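Local coordinates for protein alkaline phosphatase (Antarctic bacterium, PDB 2W5V) that probably hydrolyses phosphate monoesters as an alkaline phosphatase, using bound zinc and magnesium ions, at residues V37-S42 with F250-G255; G87-S92 with P138-A143; G126-S131 with N229-A234; L295-S300 with I342-Y347. The protein carries 1 engineered substitution. All coordinates share one frame; numbering follows the deposited sequence.

Contact 1: residues V37-S42 with F250-G255. With MG (magnesium ion), chain I.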
loop_
_atom_site.group_PDB
_atom_site.type_symbol
_atom_site.label_atom_id
_atom_site.label_comp_id
_atom_site.label_asym_id
_atom_site.label_seq_id
_atom_site.Cartn_x
_atom_site.Cartn_y
_atom_site.Cartn_z
ATOM N N VAL B 37 -11.802 -2.339 21.273
ATOM C CA VAL B 37 -11.082 -1.842 20.111
ATOM C C VAL B 37 -9.647 -1.486 20.508
ATOM O O VAL B 37 -9.420 -0.815 21.516
ATOM C CB VAL B 37 -11.746 -0.587 19.540
ATOM C CG1 VAL B 37 -10.945 -0.071 18.351
ATOM C CG2 VAL B 37 -13.175 -0.880 19.128
ATOM N N ILE B 38 -8.685 -1.969 19.733
ATOM C CA ILE B 38 -7.298 -1.560 19.890
ATOM C C ILE B 38 -6.854 -0.901 18.590
ATOM O O ILE B 38 -6.908 -1.516 17.529
ATOM C CB ILE B 38 -6.391 -2.757 20.192
ATOM C CG1 ILE B 38 -6.841 -3.459 21.482
ATOM C CG2 ILE B 38 -4.942 -2.299 20.283
ATOM C CD1 ILE B 38 -6.222 -4.835 21.678
ATOM N N LEU B 39 -6.451 0.361 18.669
ATOM C CA LEU B 39 -5.995 1.093 17.498
ATOM C C LEU B 39 -4.489 1.339 17.597
ATOM O O LEU B 39 -4.028 2.053 18.483
ATOM C CB LEU B 39 -6.746 2.419 17.395
ATOM C CG LEU B 39 -6.226 3.361 16.319
ATOM C CD1 LEU B 39 -6.332 2.711 14.937
ATOM C CD2 LEU B 39 -6.991 4.668 16.372
ATOM N N LEU B 40 -3.718 0.716 16.714
ATOM C CA LEU B 40 -2.265 0.863 16.755
ATOM C C LEU B 40 -1.842 1.757 15.607
ATOM O O LEU B 40 -2.221 1.535 14.456
ATOM C CB LEU B 40 -1.574 -0.497 16.640
ATOM C CG LEU B 40 -2.031 -1.543 17.656
ATOM C CD1 LEU B 40 -1.509 -2.907 17.307
ATOM C CD2 LEU B 40 -1.577 -1.146 19.033
ATOM N N ILE B 41 -1.070 2.779 15.930
ATOM C CA ILE B 41 -0.669 3.770 14.955
ATOM C C ILE B 41 0.846 3.774 14.849
ATOM O O ILE B 41 1.552 4.002 15.834
ATOM C CB ILE B 41 -1.138 5.175 15.371
ATOM C CG1 ILE B 41 -2.665 5.230 15.455
ATOM C CG2 ILE B 41 -0.605 6.229 14.409
ATOM C CD1 ILE B 41 -3.198 6.572 15.951
ATOM N N SER B 42 1.338 3.510 13.648
ATOM C CA SER B 42 2.760 3.614 13.362
ATOM C C SER B 42 2.980 4.976 12.725
ATOM O O SER B 42 2.627 5.193 11.560
ATOM C CB SER B 42 3.183 2.512 12.391
ATOM O OG SER B 42 2.250 2.396 11.324
ATOM N N PHE B 250 -11.128 0.678 25.045
ATOM C CA PHE B 250 -10.528 1.226 23.847
ATOM C C PHE B 250 -9.084 1.608 24.178
ATOM O O PHE B 250 -8.834 2.256 25.190
ATOM C CB PHE B 250 -11.296 2.472 23.383
ATOM C CG PHE B 250 -10.600 3.219 22.286
ATOM C CD1 PHE B 250 -10.815 2.886 20.955
ATOM C CD2 PHE B 250 -9.697 4.223 22.586
ATOM C CE1 PHE B 250 -10.158 3.554 19.946
ATOM C CE2 PHE B 250 -9.034 4.904 21.587
ATOM C CZ PHE B 250 -9.262 4.568 20.258
ATOM N N ILE B 251 -8.139 1.198 23.336
ATOM C CA ILE B 251 -6.723 1.544 23.515
ATOM C C ILE B 251 -6.154 2.069 22.208
ATOM O O ILE B 251 -6.444 1.522 21.142
ATOM C CB ILE B 251 -5.891 0.299 23.933
ATOM C CG1 ILE B 251 -6.296 -0.179 25.323
ATOM C CG2 ILE B 251 -4.396 0.585 23.891
ATOM C CD1 ILE B 251 -5.833 -1.605 25.630
ATOM N N MET B 252 -5.369 3.139 22.283
ATOM C CA MET B 252 -4.529 3.568 21.168
ATOM C C MET B 252 -3.082 3.428 21.632
ATOM O O MET B 252 -2.699 4.015 22.640
ATOM C CB MET B 252 -4.807 5.027 20.780
ATOM C CG MET B 252 -4.126 5.466 19.473
ATOM S SD MET B 252 -2.336 5.755 19.586
ATOM C CE MET B 252 -2.316 7.215 20.644
ATOM N N SER B 253 -2.302 2.621 20.916
ATOM C CA SER B 253 -0.863 2.490 21.157
ATOM C C SER B 253 -0.084 2.963 19.931
ATOM O O SER B 253 -0.401 2.586 18.799
ATOM C CB SER B 253 -0.484 1.036 21.449
ATOM O OG SER B 253 -1.163 0.563 22.596
ATOM N N GLU B 254 0.948 3.766 20.154
ATOM C CA GLU B 254 1.670 4.356 19.040
ATOM C C GLU B 254 3.127 3.931 19.000
ATOM O O GLU B 254 3.837 4.039 20.001
ATOM C CB GLU B 254 1.604 5.881 19.100
ATOM C CG GLU B 254 2.299 6.530 17.919
ATOM C CD GLU B 254 2.646 7.979 18.148
ATOM O OE1 GLU B 254 2.697 8.415 19.315
ATOM O OE2 GLU B 254 2.886 8.679 17.148
ATOM N N GLY B 255 3.565 3.444 17.840
ATOM C CA GLY B 255 4.985 3.326 17.553
ATOM C C GLY B 255 5.448 4.693 17.076
ATOM O O GLY B 255 5.493 4.970 15.876
HETATM MG MG MG I . 3.358 10.651 16.605
HETATM O O HOH W 1 3.371 11.075 18.854
HETATM O O HOH W 2 5.527 10.341 16.436
HETATM O O HOH W 3 3.756 12.911 16.378
#
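The Phe250 ring and Val37 meet obliquely, with Val37 CB 3.9 Å from Phe250 CD1 and Val37 CG1 touching both CD1 and CE1; Leu39 CB approaches CZ of the same ring more loosely. The other flat group, the Glu254 carboxylate, is turned to metal. Its OE2 binds magnesium at 2.1 Å, alongside Thr137 and Asp43, while OE1 accepts a hydrogen bond from one of the ion's waters and also bonds to Ser256 OG. With both oxygens engaged, the group is held against rotation. Because CG of Glu254 stands anti to the backbone N (chi1 -178°), it rests 3.4 Å from Ile41 O. The bent chain of Met252 crosses Ile41 at about a right angle, its CG 3.8 Å from Ile41 CD1. On the other face of the sheet Leu40 CD2 is pressed to 3.4 Å from Ser253 CB, a tight fit, and Ser253 OG bonds to Thr235. Five backbone hydrogen bonds, the first at Val37 O with Ile251 N and the last at Ile41 O with Gly255 N, hold the strands in parallel register. The pair fits the central alpha/beta sheet of the alkaline phosphatase fold, in which metal ligands lie at the C-terminal ends of strands.

Contact 2: residues G87-S92 with P138-A143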
loop_
_atom_site.group_PDB
_atom_site.type_symbol
_atom_site.label_atom_id
_atom_site.label_comp_id
_atom_site.label_asym_id
_atom_site.label_seq_id
_atom_site.Cartn_x
_atom_site.Cartn_y
_atom_site.Cartn_z
ATOM N N GLY B 87 -3.390 14.651 11.441
ATOM C CA GLY B 87 -3.495 13.250 11.073
ATOM C C GLY B 87 -4.143 12.411 12.158
ATOM O O GLY B 87 -5.006 11.577 11.883
ATOM N N ALA B 88 -3.720 12.630 13.398
ATOM C CA ALA B 88 -4.253 11.885 14.529
ATOM C C ALA B 88 -5.653 12.373 14.893
ATOM O O ALA B 88 -6.500 11.586 15.319
ATOM C CB ALA B 88 -3.332 12.016 15.730
ATOM N N THR B 89 -5.886 13.676 14.750
ATOM C CA THR B 89 -7.204 14.235 15.065
ATOM C C THR B 89 -8.259 13.688 14.076
ATOM O O THR B 89 -9.427 13.510 14.434
ATOM C CB THR B 89 -7.185 15.788 15.068
ATOM O OG1 THR B 89 -6.310 16.258 16.110
ATOM C CG2 THR B 89 -8.589 16.345 15.330
ATOM N N ALA B 90 -7.845 13.400 12.843
ATOM C CA ALA B 90 -8.752 12.754 11.893
ATOM C C ALA B 90 -9.263 11.437 12.482
ATOM O O ALA B 90 -10.461 11.152 12.437
ATOM C CB ALA B 90 -8.059 12.507 10.560
ATOM N N PHE B 91 -8.346 10.646 13.039
ATOM C CA PHE B 91 -8.683 9.356 13.654
ATOM C C PHE B 91 -9.472 9.522 14.954
ATOM O O PHE B 91 -10.444 8.807 15.207
ATOM C CB PHE B 91 -7.427 8.554 13.993
ATOM C CG PHE B 91 -6.540 8.238 12.816
ATOM C CD1 PHE B 91 -7.040 8.174 11.525
ATOM C CD2 PHE B 91 -5.196 7.956 13.024
ATOM C CE1 PHE B 91 -6.204 7.856 10.451
ATOM C CE2 PHE B 91 -4.362 7.638 11.960
ATOM C CZ PHE B 91 -4.865 7.585 10.672
ATOM N N SER B 92 -9.033 10.445 15.801
ATOM C CA SER B 92 -9.616 10.543 17.135
ATOM C C SER B 92 -10.961 11.259 17.159
ATOM O O SER B 92 -11.787 10.971 18.021
ATOM C CB SER B 92 -8.654 11.236 18.102
ATOM O OG SER B 92 -8.522 12.608 17.770
ATOM N N PRO B 138 -0.612 10.914 20.720
ATOM C CA PRO B 138 -1.365 10.602 21.943
ATOM C C PRO B 138 -2.259 11.775 22.318
ATOM O O PRO B 138 -3.396 11.570 22.722
ATOM C CB PRO B 138 -0.281 10.455 23.030
ATOM C CG PRO B 138 1.007 10.501 22.366
ATOM C CD PRO B 138 0.842 10.962 20.944
ATOM N N ALA B 139 -1.749 12.993 22.182
ATOM C CA ALA B 139 -2.473 14.175 22.655
ATOM C C ALA B 139 -3.836 14.293 21.985
ATOM O O ALA B 139 -4.827 14.662 22.621
ATOM C CB ALA B 139 -1.664 15.431 22.402
ATOM N N SER B 140 -3.878 13.990 20.694
ATOM C CA SER B 140 -5.116 14.111 19.940
ATOM C C SER B 140 -6.220 13.215 20.491
ATOM O O SER B 140 -7.392 13.429 20.196
ATOM C CB SER B 140 -4.887 13.798 18.457
ATOM O OG SER B 140 -4.022 14.752 17.869
ATOM N N PHE B 141 -5.855 12.221 21.294
ATOM C CA PHE B 141 -6.857 11.316 21.851
ATOM C C PHE B 141 -7.387 11.722 23.240
ATOM O O PHE B 141 -8.343 11.129 23.730
ATOM C CB PHE B 141 -6.345 9.871 21.845
ATOM C CG PHE B 141 -6.324 9.256 20.468
ATOM C CD1 PHE B 141 -5.298 9.551 19.583
ATOM C CD2 PHE B 141 -7.355 8.432 20.042
ATOM C CE1 PHE B 141 -5.284 9.019 18.302
ATOM C CE2 PHE B 141 -7.342 7.890 18.754
ATOM C CZ PHE B 141 -6.307 8.187 17.888
ATOM N N TYR B 142 -6.792 12.730 23.870
ATOM C CA TYR B 142 -7.290 13.149 25.186
ATOM C C TYR B 142 -7.338 14.657 25.426
ATOM O O TYR B 142 -7.923 15.095 26.412
ATOM C CB TYR B 142 -6.504 12.476 26.317
ATOM C CG TYR B 142 -5.059 12.926 26.425
ATOM C CD1 TYR B 142 -4.710 14.087 27.125
ATOM C CD2 TYR B 142 -4.049 12.188 25.836
ATOM C CE1 TYR B 142 -3.376 14.494 27.226
ATOM C CE2 TYR B 142 -2.729 12.578 25.931
ATOM C CZ TYR B 142 -2.393 13.725 26.625
ATOM O OH TYR B 142 -1.065 14.087 26.694
ATOM N N ALA B 143 -6.728 15.443 24.543
ATOM C CA ALA B 143 -6.667 16.889 24.733
ATOM C C ALA B 143 -7.330 17.671 23.607
ATOM O O ALA B 143 -7.621 17.131 22.544
ATOM C CB ALA B 143 -5.224 17.345 24.900
#
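Ser92 stands squarely over the Phe141 ring, its CB 3.6 Å from the ring centroid and only 10° off the normal, a CH-pi contact that touches all six ring carbons. The hydroxyl of the same residue grips the backbone next door: Ser92 OG donates to Ser140 O at 2.8 Å. Its OG lies between the backbone N and the carbonyl carbon (chi1 69°), and it reaches the acceptor from well above the carbonyl plane rather than within it. One serine thus fastens the helix to residues 140-141 twice, once by its carbon and once by its oxygen. Packing is also close where Ala88 CB sits 3.5 Å from Ser140 OG, although that hydroxyl finds its main partner in Ala136 O, as Thr89 OG1 does in Ala85 O and Gly103 N. The looser side lies round the far end of the ring: Phe91 CB stays 4.1 Å from Phe141 CZ, and Ala88 CB is 4.4 Å from Phe141 CE1. No solvent-facing margin relieves it, for every touching residue is buried. An alanine in place of Phe141 would probably open a gap beneath Ser92 CB and take from Phe91 CB its contact with the ring tip, while the backbone acceptor at Ser140 remained. Helix 86-93, which begins just after the phosphoserine position Ser84, is in this way joined to residues 140-141, which follow Pro138 and Ala139 of helix 136-139, with Phe141 also reaching strands 36-42 and 249-255 and Tyr142 packing on helix 151-158.

Contact 3: residues G126-S131 with N229-A234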
loop_
_atom_site.group_PDB
_atom_site.type_symbol
_atom_site.label_atom_id
_atom_site.label_comp_id
_atom_site.label_asym_id
_atom_site.label_seq_id
_atom_site.Cartn_x
_atom_site.Cartn_y
_atom_site.Cartn_z
ATOM N N GLY B 126 -7.397 3.855 27.197
ATOM C CA GLY B 126 -5.973 3.954 27.442
ATOM C C GLY B 126 -5.176 4.450 26.249
ATOM O O GLY B 126 -5.573 4.273 25.094
ATOM N N VAL B 127 -4.031 5.061 26.537
ATOM C CA VAL B 127 -3.155 5.592 25.506
ATOM C C VAL B 127 -1.694 5.276 25.829
ATOM O O VAL B 127 -1.207 5.586 26.922
ATOM C CB VAL B 127 -3.348 7.104 25.367
ATOM C CG1 VAL B 127 -2.279 7.695 24.485
ATOM C CG2 VAL B 127 -4.734 7.401 24.808
ATOM N N VAL B 128 -1.006 4.650 24.882
ATOM C CA VAL B 128 0.401 4.292 25.044
ATOM C C VAL B 128 1.208 4.899 23.901
ATOM O O VAL B 128 0.718 4.956 22.765
ATOM C CB VAL B 128 0.582 2.754 25.059
ATOM C CG1 VAL B 128 2.054 2.381 25.016
ATOM C CG2 VAL B 128 -0.095 2.156 26.284
ATOM N N ALA B 129 2.428 5.360 24.190
ATOM C CA ALA B 129 3.270 5.992 23.173
ATOM C C ALA B 129 4.755 5.888 23.515
ATOM O O ALA B 129 5.108 5.824 24.686
ATOM C CB ALA B 129 2.884 7.448 23.016
ATOM N N THR B 130 5.623 5.898 22.500
ATOM C CA THR B 130 7.069 5.887 22.743
ATOM C C THR B 130 7.657 7.294 22.702
ATOM O O THR B 130 8.829 7.499 23.017
ATOM C CB THR B 130 7.842 4.965 21.774
ATOM O OG1 THR B 130 7.620 5.390 20.425
ATOM C CG2 THR B 130 7.386 3.525 21.930
ATOM N N SER B 131 6.839 8.260 22.308
ATOM C CA SER B 131 7.210 9.664 22.432
ATOM C C SER B 131 6.788 10.151 23.814
ATOM O O SER B 131 6.370 9.365 24.666
ATOM C CB SER B 131 6.483 10.499 21.372
ATOM O OG SER B 131 5.072 10.327 21.478
ATOM N N ASN B 229 11.148 -4.087 25.138
ATOM C CA ASN B 229 9.761 -4.390 24.785
ATOM C C ASN B 229 8.715 -3.493 25.447
ATOM O O ASN B 229 7.588 -3.924 25.701
ATOM C CB ASN B 229 9.439 -5.855 25.091
ATOM C CG ASN B 229 9.186 -6.097 26.564
ATOM O OD1 ASN B 229 8.421 -6.988 26.935
ATOM N ND2 ASN B 229 9.818 -5.296 27.414
ATOM N N PHE B 230 9.083 -2.246 25.710
ATOM C CA PHE B 230 8.145 -1.301 26.312
ATOM C C PHE B 230 6.781 -1.255 25.614
ATOM O O PHE B 230 5.740 -1.371 26.258
ATOM C CB PHE B 230 8.725 0.106 26.332
ATOM C CG PHE B 230 7.707 1.157 26.667
ATOM C CD1 PHE B 230 7.225 1.277 27.963
ATOM C CD2 PHE B 230 7.217 2.008 25.691
ATOM C CE1 PHE B 230 6.282 2.245 28.285
ATOM C CE2 PHE B 230 6.267 2.977 26.000
ATOM C CZ PHE B 230 5.800 3.094 27.302
ATOM N N LEU B 231 6.777 -1.067 24.298
ATOM C CA LEU B 231 5.510 -0.858 23.607
ATOM C C LEU B 231 4.590 -2.072 23.767
ATOM O O LEU B 231 3.424 -1.927 24.127
ATOM C CB LEU B 231 5.729 -0.501 22.130
ATOM C CG LEU B 231 4.484 -0.187 21.301
ATOM C CD1 LEU B 231 3.718 0.988 21.888
ATOM C CD2 LEU B 231 4.878 0.094 19.863
ATOM N N SER B 232 5.110 -3.270 23.518
ATOM C CA SER B 232 4.307 -4.472 23.722
ATOM C C SER B 232 3.870 -4.631 25.177
ATOM O O SER B 232 2.692 -4.846 25.455
ATOM C CB SER B 232 5.058 -5.723 23.266
ATOM O OG SER B 232 5.221 -5.711 21.861
ATOM N N ALA B 233 4.822 -4.530 26.099
ATOM C CA ALA B 233 4.537 -4.743 27.515
ATOM C C ALA B 233 3.492 -3.758 28.036
ATOM O O ALA B 233 2.615 -4.130 28.815
ATOM C CB ALA B 233 5.819 -4.652 28.348
ATOM N N ALA B 234 3.596 -2.501 27.609
ATOM C CA ALA B 234 2.676 -1.467 28.069
ATOM C C ALA B 234 1.290 -1.656 27.459
ATOM O O ALA B 234 0.279 -1.401 28.110
ATOM C CB ALA B 234 3.218 -0.086 27.752
#
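Val128 sends CG1 into the angle between two helix residues, 3.8 Å from Leu231 CD1 and 3.9 Å from Ala234 CB. That methyl stands anti to the backbone N (chi1 171°), and the valine and leucine side chains cross each other at a slant. Phe230, one turn before Ala234, is oriented differently: it offers the strand its rim. Ala129 O lies close to the ring plane, 3.3 Å from Phe230 CE2, and Thr130 CG2 also sits at the edge, 4.1 Å from Phe230 CD2. One face of the ring is lined from within the helix by Ala234 CB, about 3.9 Å above the plane and shifted toward the rim, so the same methyl serves both Val128 and Phe230. Helix 230-234 runs nearly antiparallel to strand 126-129, at 167°, with the axes 8.8 Å apart. An alanine in place of Phe230 would probably leave Ala129 O without its aromatic neighbour and open a gap beside Ala234 CB and Thr130 CG2. The polar backbone of Thr130 is met from outside, its N by Ser256 OG and its O by Gln257 NE2, and Leu231 also packs against helix 267-291. With no hydrogen bond between the two segments, the helix is held to the sheet by apolar fit, to which a carbonyl oxygen facing the slightly positive rim of a ring is likely to add a modest electrostatic attraction.

Contact 4: residues L295-S300 with I342-Y347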
loop_
_atom_site.group_PDB
_atom_site.type_symbol
_atom_site.label_atom_id
_atom_site.label_comp_id
_atom_site.label_asym_id
_atom_site.label_seq_id
_atom_site.Cartn_x
_atom_site.Cartn_y
_atom_site.Cartn_z
ATOM N N LEU B 295 -11.615 -5.895 18.228
ATOM C CA LEU B 295 -11.226 -5.408 16.912
ATOM C C LEU B 295 -9.864 -4.735 17.004
ATOM O O LEU B 295 -9.658 -3.837 17.816
ATOM C CB LEU B 295 -12.264 -4.413 16.396
ATOM C CG LEU B 295 -11.856 -3.565 15.192
ATOM C CD1 LEU B 295 -11.826 -4.414 13.914
ATOM C CD2 LEU B 295 -12.786 -2.367 15.033
ATOM N N VAL B 296 -8.931 -5.178 16.178
ATOM C CA VAL B 296 -7.612 -4.567 16.130
ATOM C C VAL B 296 -7.444 -3.849 14.804
ATOM O O VAL B 296 -7.592 -4.452 13.741
ATOM C CB VAL B 296 -6.504 -5.617 16.256
ATOM C CG1 VAL B 296 -5.144 -4.950 16.168
ATOM C CG2 VAL B 296 -6.645 -6.407 17.561
ATOM N N ILE B 297 -7.138 -2.557 14.877
ATOM C CA ILE B 297 -6.913 -1.742 13.694
ATOM C C ILE B 297 -5.487 -1.220 13.715
ATOM O O ILE B 297 -5.028 -0.694 14.728
ATOM C CB ILE B 297 -7.854 -0.524 13.657
ATOM C CG1 ILE B 297 -9.317 -0.975 13.694
ATOM C CG2 ILE B 297 -7.572 0.325 12.418
ATOM C CD1 ILE B 297 -10.250 0.089 14.248
ATOM N N VAL B 298 -4.789 -1.377 12.598
ATOM C CA VAL B 298 -3.416 -0.892 12.466
ATOM C C VAL B 298 -3.326 0.046 11.272
ATOM O O VAL B 298 -3.724 -0.313 10.154
ATOM C CB VAL B 298 -2.415 -2.042 12.227
ATOM C CG1 VAL B 298 -1.021 -1.475 11.987
ATOM C CG2 VAL B 298 -2.400 -3.024 13.410
ATOM N N THR B 299 -2.802 1.245 11.489
ATOM C CA THR B 299 -2.614 2.165 10.372
ATOM C C THR B 299 -1.524 3.167 10.714
ATOM O O THR B 299 -0.912 3.070 11.774
ATOM C CB THR B 299 -3.928 2.894 9.994
ATOM O OG1 THR B 299 -3.781 3.513 8.709
ATOM C CG2 THR B 299 -4.286 3.958 11.024
ATOM N N SER B 300 -1.295 4.128 9.828
ATOM C CA SER B 300 -0.326 5.199 10.073
ATOM C C SER B 300 -1.004 6.537 9.811
ATOM O O SER B 300 -2.061 6.593 9.182
ATOM C CB SER B 300 0.880 5.069 9.136
ATOM O OG SER B 300 1.348 3.727 9.079
ATOM N N ILE B 342 -2.170 5.470 2.652
ATOM C CA ILE B 342 -1.607 4.655 3.726
ATOM C C ILE B 342 -2.459 3.406 3.959
ATOM O O ILE B 342 -3.674 3.495 4.048
ATOM C CB ILE B 342 -1.570 5.495 5.030
ATOM C CG1 ILE B 342 -0.543 6.637 4.904
ATOM C CG2 ILE B 342 -1.351 4.615 6.262
ATOM C CD1 ILE B 342 0.904 6.164 4.767
ATOM N N PRO B 343 -1.817 2.238 4.084
ATOM C CA PRO B 343 -2.539 0.988 4.355
ATOM C C PRO B 343 -3.202 0.977 5.725
ATOM O O PRO B 343 -2.647 1.490 6.704
ATOM C CB PRO B 343 -1.441 -0.088 4.317
ATOM C CG PRO B 343 -0.246 0.562 3.718
ATOM C CD PRO B 343 -0.363 2.038 3.967
ATOM N N VAL B 344 -4.398 0.402 5.776
ATOM C CA VAL B 344 -5.101 0.139 7.016
ATOM C C VAL B 344 -5.286 -1.364 7.101
ATOM O O VAL B 344 -5.692 -1.998 6.120
ATOM C CB VAL B 344 -6.505 0.758 6.984
ATOM C CG1 VAL B 344 -7.307 0.351 8.231
ATOM C CG2 VAL B 344 -6.413 2.274 6.825
ATOM N N PHE B 345 -4.990 -1.934 8.267
ATOM C CA PHE B 345 -5.175 -3.360 8.507
ATOM C C PHE B 345 -6.178 -3.536 9.641
ATOM O O PHE B 345 -6.115 -2.823 10.645
ATOM C CB PHE B 345 -3.851 -4.024 8.903
ATOM C CG PHE B 345 -2.732 -3.818 7.913
ATOM C CD1 PHE B 345 -2.499 -4.743 6.898
ATOM C CD2 PHE B 345 -1.899 -2.716 8.009
ATOM C CE1 PHE B 345 -1.468 -4.560 5.982
ATOM C CE2 PHE B 345 -0.855 -2.527 7.104
ATOM C CZ PHE B 345 -0.638 -3.461 6.084
ATOM N N ALA B 346 -7.100 -4.484 9.497
ATOM C CA ALA B 346 -8.069 -4.732 10.565
ATOM C C ALA B 346 -8.346 -6.217 10.770
ATOM O O ALA B 346 -8.517 -6.965 9.816
ATOM C CB ALA B 346 -9.373 -3.978 10.297
ATOM N N TYR B 347 -8.406 -6.624 12.031
ATOM C CA TYR B 347 -8.688 -8.003 12.391
ATOM C C TYR B 347 -9.759 -8.030 13.472
ATOM O O TYR B 347 -9.703 -7.241 14.413
ATOM C CB TYR B 347 -7.438 -8.689 12.945
ATOM C CG TYR B 347 -7.753 -10.083 13.438
ATOM C CD1 TYR B 347 -7.671 -11.170 12.582
ATOM C CD2 TYR B 347 -8.186 -10.301 14.742
ATOM C CE1 TYR B 347 -7.986 -12.443 13.018
ATOM C CE2 TYR B 347 -8.505 -11.572 15.186
ATOM C CZ TYR B 347 -8.403 -12.639 14.320
ATOM O OH TYR B 347 -8.716 -13.909 14.751
HETATM O O HOH W 4 -0.135 1.543 8.041
#
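Val296 and Tyr347 open an antiparallel ladder in which strand 342-347 runs against its neighbours in the otherwise parallel sheet of the alkaline phosphatase fold. Backbone bonds come first. Val296 and Tyr347 exchange two, and Val298 and Phe345 another two, among them Val298 N to Phe345 O at 2.8 Å with an angle of 171° at the hydrogen; Ile297 and Ala346 form the non-hydrogen-bonded pair between them. Side-chain polar contacts gather at the other end. Thr299 OG1, anti to the backbone N (chi1 -166°), donates to Pro343 O at 3.1 Å from above the carbonyl plane, and a water gives that oxygen a second bond while also donating to Ser300 OG. The Ser300 hydroxyl is tied further to Ala45 O and Ser42 OG. Apolar contacts fill the rest: Ile297 and Val344 lie side by side, CG2 of the first 4.2 Å from CG1 of the second, and Val298 CB meets Phe345 CB at 4.1 Å. The Phe345 ring turns its edge to Val298 O, and Pro343 and Phe345 also pack on Leu47 and Leu71 of the second subunit. Ser300 O, buried and without a polar partner in the model, lies 3.6 Å from Ile342 CG2.

How the contacts relate
All four contacts are buried, but they differ in chemistry. Contacts 1 and 4 are strand ladders in one sheet, parallel and antiparallel respectively, joined where Leu40 N meets Ile297 O and Ser42 OG meets Ser300 OG. Contact 3 covers the same sheet with a helix, relying on apolar packing and one backbone oxygen at a ring edge, with no hydrogen bond, and its strand borders 249-255 through bonds at Val128. Contact 2 lies on the other side of contact 1, where Phe141 and Phe91 pack on Met252 and Ile41. Metal chemistry enters directly only in contact 1, the most central of the four. Contact 4 lies farthest out and reaches the second subunit; contacts 3 and 4 do not touch.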